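Local coordinates for NADPH-dependent nitro/flavin reductase (Bacillus subtilis, PDB 3N2S) that uses reduced nicotinamide cofactors to reduce flavin mononucleotide, nitroaromatic compounds, quinones and azo dyes, and also works as an NADH oxidase, at the interface of chains A and B. Residues are numbered along the deposited sequence; one frame, centred on the assembly and turned at random. Chains: chain A/B, NADPH-dependent nitro/flavin reductase.

Contact 1: the interface of chains A and B. Residues chain A 41-42, 44; chain B 173, 209, 221, 224-225.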
loop_
_atom_site.group_PDB
_atom_site.type_symbol
_atom_site.label_atom_id
_atom_site.label_comp_id
_atom_site.label_asym_id
_atom_site.label_seq_id
_atom_site.Cartn_x
_atom_site.Cartn_y
_atom_site.Cartn_z
ATOM N N SER A 41 -10.750 3.230 -8.590
ATOM C CA SER A 41 -11.463 3.400 -9.856
ATOM C C SER A 41 -11.131 2.339 -10.906
ATOM O O SER A 41 -11.136 2.657 -12.100
ATOM C CB SER A 41 -11.262 4.805 -10.404
ATOM O OG SER A 41 -11.796 5.748 -9.488
ATOM N N TYR A 42 -10.763 1.109 -10.457
ATOM C CA TYR A 42 -10.465 -0.057 -11.316
ATOM C C TYR A 42 -9.220 0.181 -12.203
ATOM O O TYR A 42 -8.985 -0.579 -13.152
ATOM C CB TYR A 42 -11.716 -0.279 -12.208
ATOM C CG TYR A 42 -11.997 -1.650 -12.770
ATOM C CD1 TYR A 42 -11.333 -2.777 -12.288
ATOM C CD2 TYR A 42 -12.987 -1.836 -13.734
ATOM C CE1 TYR A 42 -11.632 -4.052 -12.771
ATOM C CE2 TYR A 42 -13.294 -3.101 -14.224
ATOM C CZ TYR A 42 -12.608 -4.204 -13.751
ATOM O OH TYR A 42 -12.970 -5.446 -14.211
ATOM N N GLN A 44 -5.924 -0.187 -11.672
ATOM C CA GLN A 44 -4.848 -1.189 -11.558
ATOM C C GLN A 44 -3.504 -0.553 -11.967
ATOM O O GLN A 44 -2.819 -1.039 -12.871
ATOM C CB GLN A 44 -5.176 -2.440 -12.416
ATOM C CG GLN A 44 -6.453 -3.147 -11.980
ATOM C CD GLN A 44 -7.046 -4.029 -13.066
ATOM O OE1 GLN A 44 -6.634 -5.160 -13.269
ATOM N NE2 GLN A 44 -8.069 -3.557 -13.731
ATOM N N LYS B 173 -14.920 -8.559 -10.165
ATOM C CA LYS B 173 -14.600 -7.764 -11.351
ATOM C C LYS B 173 -13.331 -8.352 -11.973
ATOM O O LYS B 173 -12.345 -8.510 -11.247
ATOM C CB LYS B 173 -14.365 -6.293 -10.978
ATOM C CG LYS B 173 -15.618 -5.461 -11.014
ATOM C CD LYS B 173 -15.306 -4.095 -10.505
ATOM C CE LYS B 173 -15.651 -3.001 -11.467
ATOM N NZ LYS B 173 -15.197 -1.693 -10.949
ATOM N N TYR B 209 -19.865 -6.142 -18.575
ATOM C CA TYR B 209 -20.920 -5.143 -18.360
ATOM C C TYR B 209 -22.220 -5.485 -19.061
ATOM O O TYR B 209 -23.291 -5.242 -18.501
ATOM C CB TYR B 209 -20.447 -3.719 -18.692
ATOM C CG TYR B 209 -19.538 -3.150 -17.627
ATOM C CD1 TYR B 209 -20.014 -2.883 -16.347
ATOM C CD2 TYR B 209 -18.195 -2.906 -17.889
ATOM C CE1 TYR B 209 -19.173 -2.393 -15.349
ATOM C CE2 TYR B 209 -17.346 -2.404 -16.902
ATOM C CZ TYR B 209 -17.842 -2.144 -15.635
ATOM O OH TYR B 209 -17.014 -1.643 -14.664
ATOM N N TRP B 221 -12.752 -1.394 -20.968
ATOM C CA TRP B 221 -11.906 -0.887 -19.898
ATOM C C TRP B 221 -11.193 0.399 -20.326
ATOM O O TRP B 221 -11.188 1.363 -19.568
ATOM C CB TRP B 221 -10.941 -1.949 -19.408
ATOM C CG TRP B 221 -10.237 -1.559 -18.138
ATOM C CD1 TRP B 221 -10.754 -1.554 -16.876
ATOM C CD2 TRP B 221 -8.866 -1.165 -18.014
ATOM N NE1 TRP B 221 -9.787 -1.180 -15.972
ATOM C CE2 TRP B 221 -8.608 -0.964 -16.641
ATOM C CE3 TRP B 221 -7.811 -1.022 -18.925
ATOM C CZ2 TRP B 221 -7.345 -0.590 -16.162
ATOM C CZ3 TRP B 221 -6.558 -0.665 -18.454
ATOM C CH2 TRP B 221 -6.328 -0.461 -17.086
ATOM N N GLN B 224 -13.563 3.346 -20.078
ATOM C CA GLN B 224 -13.755 3.627 -18.674
ATOM C C GLN B 224 -12.562 4.360 -18.072
ATOM O O GLN B 224 -12.766 5.340 -17.365
ATOM C CB GLN B 224 -14.141 2.354 -17.921
ATOM C CG GLN B 224 -14.858 2.608 -16.616
ATOM C CD GLN B 224 -14.910 1.360 -15.776
ATOM O OE1 GLN B 224 -14.007 1.129 -14.977
ATOM N NE2 GLN B 224 -15.897 0.496 -15.939
ATOM N N ILE B 225 -11.314 3.950 -18.433
ATOM C CA ILE B 225 -10.100 4.654 -17.983
ATOM C C ILE B 225 -10.038 6.047 -18.633
ATOM O O ILE B 225 -9.728 7.030 -17.946
ATOM C CB ILE B 225 -8.797 3.830 -18.266
ATOM C CG1 ILE B 225 -8.751 2.496 -17.490
ATOM C CG2 ILE B 225 -7.493 4.656 -18.087
ATOM C CD1 ILE B 225 -9.048 2.544 -15.923
#
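A:Tyr42, in the 3-10 helix 40-42, is held by chain B on both ring faces, at one edge and through its backbone carbonyl. Among the aromatic contacts, the five-membered ring of B:Trp221 meets one face of the phenol ring edge-to-face, with the planes at 90° and B:Trp221 CD1 3.9 Å from A:Tyr42 CD2. The opposite face takes the far part of the B:Lys173 chain: bent at chi3, it lays CE 3.6 Å from A:Tyr42 CE2 in a CH-pi contact, with the amino nitrogen NZ beyond it, 3.6 Å from A:Tyr42 CD2, while CB sits near the phenol oxygen. With CG anti to the backbone N (chi1 -155°), the phenol passes between the lysine and the indole, an arrangement that should limit its tilting.

Polar contacts complete the site. The amide oxygen OE1 of B:Gln224 lies in the plane of the phenol ring at its edge, 3.4 Å from A:Tyr42 CD2, where the slightly positive ring C-H probably suits an oxygen. That amide is positioned from the second shell, since its NE2 donates to the phenol oxygen OH of B:Tyr209 at 2.7 Å. The main-chain oxygen of A:Tyr42 accepts hydrogen bonds from opposite faces of its carbonyl plane. A:Gln44 NE2, of the same chain, donates at 3.2 Å, almost straight. From across the interface, the indole B:Trp221 NE1 donates to A:Tyr42 O over 3.0 Å, with the oxygen in the indole plane.

Contact 2: the interface of chains A and B. Residues chain A 221, 225-226, 229; chain B 43, 85-86, 89.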
loop_
_atom_site.group_PDB
_atom_site.type_symbol
_atom_site.label_atom_id
_atom_site.label_comp_id
_atom_site.label_asym_id
_atom_site.label_seq_id
_atom_site.Cartn_x
_atom_site.Cartn_y
_atom_site.Cartn_z
ATOM N N TRP A 221 13.237 2.189 20.498
ATOM C CA TRP A 221 12.661 2.388 19.172
ATOM C C TRP A 221 12.868 3.822 18.706
ATOM O O TRP A 221 13.316 4.029 17.589
ATOM C CB TRP A 221 11.160 2.057 19.187
ATOM C CG TRP A 221 10.531 2.134 17.834
ATOM C CD1 TRP A 221 10.665 1.237 16.814
ATOM C CD2 TRP A 221 9.631 3.147 17.369
ATOM N NE1 TRP A 221 9.893 1.620 15.743
ATOM C CE2 TRP A 221 9.243 2.790 16.057
ATOM C CE3 TRP A 221 9.075 4.296 17.952
ATOM C CZ2 TRP A 221 8.344 3.554 15.307
ATOM C CZ3 TRP A 221 8.188 5.057 17.206
ATOM C CH2 TRP A 221 7.809 4.672 15.906
ATOM N N ILE A 225 14.728 4.705 15.223
ATOM C CA ILE A 225 14.037 5.317 14.079
ATOM C C ILE A 225 14.589 6.664 13.671
ATOM O O ILE A 225 14.724 6.926 12.476
ATOM C CB ILE A 225 12.471 5.221 14.072
ATOM C CG1 ILE A 225 11.827 5.876 15.304
ATOM C CG2 ILE A 225 12.014 3.773 13.904
ATOM C CD1 ILE A 225 11.263 7.203 15.059
ATOM N N LEU A 226 14.957 7.492 14.659
ATOM C CA LEU A 226 15.527 8.813 14.426
ATOM C C LEU A 226 16.947 8.726 13.852
ATOM O O LEU A 226 17.272 9.483 12.939
ATOM C CB LEU A 226 15.486 9.667 15.711
ATOM C CG LEU A 226 14.074 10.052 16.222
ATOM C CD1 LEU A 226 14.154 10.762 17.540
ATOM C CD2 LEU A 226 13.295 10.886 15.219
HETATM N N MSE A 229 16.495 7.612 10.152
HETATM C CA MSE A 229 15.723 8.585 9.357
HETATM C C MSE A 229 16.674 9.648 8.799
HETATM O O MSE A 229 16.616 9.959 7.604
HETATM C CB MSE A 229 14.609 9.240 10.201
HETATM C CG MSE A 229 13.231 9.247 9.527
HETATM SE SE MSE A 229 11.741 8.821 10.773
HETATM C CE MSE A 229 11.867 10.380 11.898
ATOM N N VAL B 43 9.466 1.979 10.992
ATOM C CA VAL B 43 8.894 3.287 11.319
ATOM C C VAL B 43 7.426 3.313 11.651
ATOM O O VAL B 43 7.009 4.237 12.342
ATOM C CB VAL B 43 9.315 4.439 10.344
ATOM C CG1 VAL B 43 10.837 4.450 10.132
ATOM C CG2 VAL B 43 8.589 4.334 9.000
ATOM N N ARG B 85 3.969 11.390 14.873
ATOM C CA ARG B 85 4.537 10.539 15.931
ATOM C C ARG B 85 6.067 10.746 15.966
ATOM O O ARG B 85 6.659 10.977 17.032
ATOM C CB ARG B 85 4.180 9.069 15.604
ATOM C CG ARG B 85 4.680 8.023 16.585
ATOM C CD ARG B 85 4.217 6.623 16.198
ATOM N NE ARG B 85 2.750 6.507 16.175
ATOM C CZ ARG B 85 2.054 6.157 15.099
ATOM N NH1 ARG B 85 2.674 5.888 13.958
ATOM N NH2 ARG B 85 0.732 6.092 15.149
ATOM N N HIS B 86 6.683 10.729 14.781
ATOM C CA HIS B 86 8.130 10.870 14.574
ATOM C C HIS B 86 8.605 12.306 14.892
ATOM O O HIS B 86 9.623 12.475 15.571
ATOM C CB HIS B 86 8.487 10.389 13.151
ATOM C CG HIS B 86 7.826 9.063 12.833
ATOM N ND1 HIS B 86 6.477 8.989 12.481
ATOM C CD2 HIS B 86 8.307 7.806 12.963
ATOM C CE1 HIS B 86 6.206 7.701 12.350
ATOM N NE2 HIS B 86 7.279 6.946 12.619
ATOM N N LEU B 89 8.416 12.658 18.764
ATOM C CA LEU B 89 9.512 11.886 19.376
ATOM C C LEU B 89 10.818 12.690 19.246
ATOM O O LEU B 89 11.570 12.773 20.212
ATOM C CB LEU B 89 9.716 10.530 18.659
ATOM C CG LEU B 89 9.069 9.258 19.175
ATOM C CD1 LEU B 89 8.618 9.332 20.631
ATOM C CD2 LEU B 89 8.137 8.636 18.171
#
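The indole of A:Trp221 lies against its own helix on one face, where A:Ile225 CG2 sits 3.4 Å above the ring plane toward the rim, and turns the edge of its six-membered ring to chain B. At that edge, in the ring plane, is the carbonyl carbon of B:Val43; the carbonyl oxygen of B:Val43 is 3.3 Å from A:Trp221 CZ2. Further round the rim, A:Trp221 CZ3 meets the methyl CD2 of B:Leu89 at 3.7 Å. The imidazole of B:His86 holds B:Val43 O at its own edge, in plane, through a hydrogen bond from NE2 of 2.7 Å. This bond ties helix 84-91 to the loop carrying B:Val43 and should help to fix the turn of the imidazole.

Aliphatic groups of chain A fill in around this histidine. A:Ile225 has CG1 between the backbone N and the carbonyl carbon (chi1 59°), and its CD1 reaches B:His86 CD2 at 3.7 Å. Its other branch, CG2, packs against B:Val43 CG1 at 4.0 Å. The selenomethionine at A:Met229 also points its methyl toward B:His86 CB, but it is poorly ordered. Through the apolar packing of A:Trp221 and A:Ile225 on B:Val43, B:His86 and B:Leu89, the site docks helix 221-229 onto the partner subunit and so helps hold the homodimer together.

Contact 3: the interface of chains A and B. Residues chain A 35, 46-48, 85; chain B 180-181, 183.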
loop_
_atom_site.group_PDB
_atom_site.type_symbol
_atom_site.label_atom_id
_atom_site.label_comp_id
_atom_site.label_asym_id
_atom_site.label_seq_id
_atom_site.Cartn_x
_atom_site.Cartn_y
_atom_site.Cartn_z
ATOM N N GLN A 35 -2.948 -9.271 -7.946
ATOM C CA GLN A 35 -3.946 -8.627 -8.793
ATOM C C GLN A 35 -5.332 -8.546 -8.183
ATOM O O GLN A 35 -6.066 -7.618 -8.503
ATOM C CB GLN A 35 -4.024 -9.320 -10.168
ATOM C CG GLN A 35 -2.772 -9.161 -11.016
ATOM C CD GLN A 35 -3.066 -9.646 -12.400
ATOM O OE1 GLN A 35 -3.536 -8.889 -13.260
ATOM N NE2 GLN A 35 -2.741 -10.900 -12.641
ATOM N N TYR A 46 -0.351 -0.347 -11.549
ATOM C CA TYR A 46 0.917 -0.961 -11.158
ATOM C C TYR A 46 1.382 -2.008 -12.155
ATOM O O TYR A 46 0.600 -2.505 -12.975
ATOM C CB TYR A 46 0.798 -1.591 -9.737
ATOM C CG TYR A 46 -0.293 -2.635 -9.633
ATOM C CD1 TYR A 46 -0.025 -3.977 -9.884
ATOM C CD2 TYR A 46 -1.610 -2.267 -9.362
ATOM C CE1 TYR A 46 -1.042 -4.928 -9.886
ATOM C CE2 TYR A 46 -2.635 -3.207 -9.350
ATOM C CZ TYR A 46 -2.349 -4.535 -9.618
ATOM O OH TYR A 46 -3.364 -5.451 -9.604
ATOM N N SER A 47 2.658 -2.382 -12.036
ATOM C CA SER A 47 3.304 -3.458 -12.762
ATOM C C SER A 47 4.216 -4.187 -11.815
ATOM O O SER A 47 4.659 -3.618 -10.809
ATOM C CB SER A 47 4.077 -2.939 -13.974
ATOM O OG SER A 47 3.198 -2.953 -15.085
ATOM N N ILE A 48 4.434 -5.478 -12.088
ATOM C CA ILE A 48 5.278 -6.347 -11.275
ATOM C C ILE A 48 6.343 -6.920 -12.186
ATOM O O ILE A 48 6.014 -7.584 -13.171
ATOM C CB ILE A 48 4.447 -7.464 -10.589
ATOM C CG1 ILE A 48 3.240 -6.892 -9.801
ATOM C CG2 ILE A 48 5.345 -8.361 -9.713
ATOM C CD1 ILE A 48 2.154 -7.952 -9.387
ATOM N N ARG A 85 0.743 2.250 -18.884
ATOM C CA ARG A 85 -0.342 1.436 -19.446
ATOM C C ARG A 85 -1.493 2.358 -19.893
ATOM O O ARG A 85 -1.988 2.231 -21.016
ATOM C CB ARG A 85 -0.841 0.456 -18.362
ATOM C CG ARG A 85 -2.018 -0.455 -18.776
ATOM C CD ARG A 85 -2.428 -1.436 -17.678
ATOM N NE ARG A 85 -1.309 -2.317 -17.316
ATOM C CZ ARG A 85 -0.716 -2.328 -16.123
ATOM N NH1 ARG A 85 -1.168 -1.553 -15.141
ATOM N NH2 ARG A 85 0.325 -3.118 -15.901
ATOM N N ALA B 180 -0.210 -8.381 -18.928
ATOM C CA ALA B 180 -0.268 -6.910 -18.926
ATOM C C ALA B 180 0.434 -6.350 -17.685
ATOM O O ALA B 180 1.031 -5.289 -17.762
ATOM C CB ALA B 180 -1.710 -6.429 -18.935
ATOM N N VAL B 181 0.338 -7.046 -16.550
ATOM C CA VAL B 181 0.855 -6.571 -15.249
ATOM C C VAL B 181 2.222 -7.157 -14.884
ATOM O O VAL B 181 3.027 -6.483 -14.244
ATOM C CB VAL B 181 -0.223 -6.850 -14.155
ATOM C CG1 VAL B 181 0.297 -6.623 -12.739
ATOM C CG2 VAL B 181 -1.476 -6.024 -14.401
ATOM N N HIS B 183 5.879 -8.793 -15.773
ATOM C CA HIS B 183 6.944 -8.680 -16.761
ATOM C C HIS B 183 8.133 -9.509 -16.275
ATOM O O HIS B 183 8.400 -9.568 -15.074
ATOM C CB HIS B 183 7.375 -7.193 -16.908
ATOM C CG HIS B 183 6.262 -6.195 -17.131
ATOM N ND1 HIS B 183 6.034 -5.622 -18.383
ATOM C CD2 HIS B 183 5.393 -5.646 -16.241
ATOM C CE1 HIS B 183 5.028 -4.770 -18.219
ATOM N NE2 HIS B 183 4.601 -4.751 -16.951
HETATM O O HOH W 1 0.067 -3.251 -19.610
#
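Strand 46-51 of chain A, with helix 84-92 beside it, receives the end of helix 178-181 and the start of strand 182-184 from chain B. A:Ile48 pairs with the partner main chain in both directions: its N donates to B:Val181 O at 2.8 Å, and its O accepts from B:His183 N at 2.9 Å. Beside this pairing, A:Ser47 OG and the imidazole B:His183 NE2 share a hydrogen bond of 2.9 Å; the structure alone does not show which of the two donates.

The guanidinium of A:Arg85, on a chain bent at chi3 (-60°), works along its edge. NH1 and NH2 both hold A:Tyr46 O, approaching from the same face of that carbonyl, which ties the helix to the strand. NH2 also crosses to B:Ala180 O at 2.9 Å, coming in above the carbonyl plane. A water bridges A:Arg85 NE to the same oxygen.

The two methyls of B:Val181 point to different neighbours. CG1, anti to the backbone N (chi1 170°), touches A:Tyr46 CE1 at 3.6 Å and lies near A:Ile48, while CG2 is 3.7 Å from both A:Gln35 OE1 and A:Arg85 NH2. Strand 46-51 belongs to the alpha-beta-alpha core of chain A, and segment 178-184 of chain B reaches over to pair with it, flanked by helices 24-35 and 84-92.

Contacts 1 and 3 lie on the same flank of the dimer, their C-alpha centres about 15 Å apart, whereas contact 2 lies about 39 Å from contact 1 and 33 Å from contact 3. Two-fold symmetry brings them together: B:Trp221 and B:Ile225 of contact 1 return as A:Trp221 and A:Ile225 in contact 2, with helix 221-229 and residues 42-44 serving both, and B:Arg85 of contact 2 is A:Arg85 in contact 3. Each flank therefore carries all three kinds of contact. Because B:Lys173 also belongs to the flavin mononucleotide pocket, contact 1 lies close to the cofactor site, which in this family is built at the dimer interface.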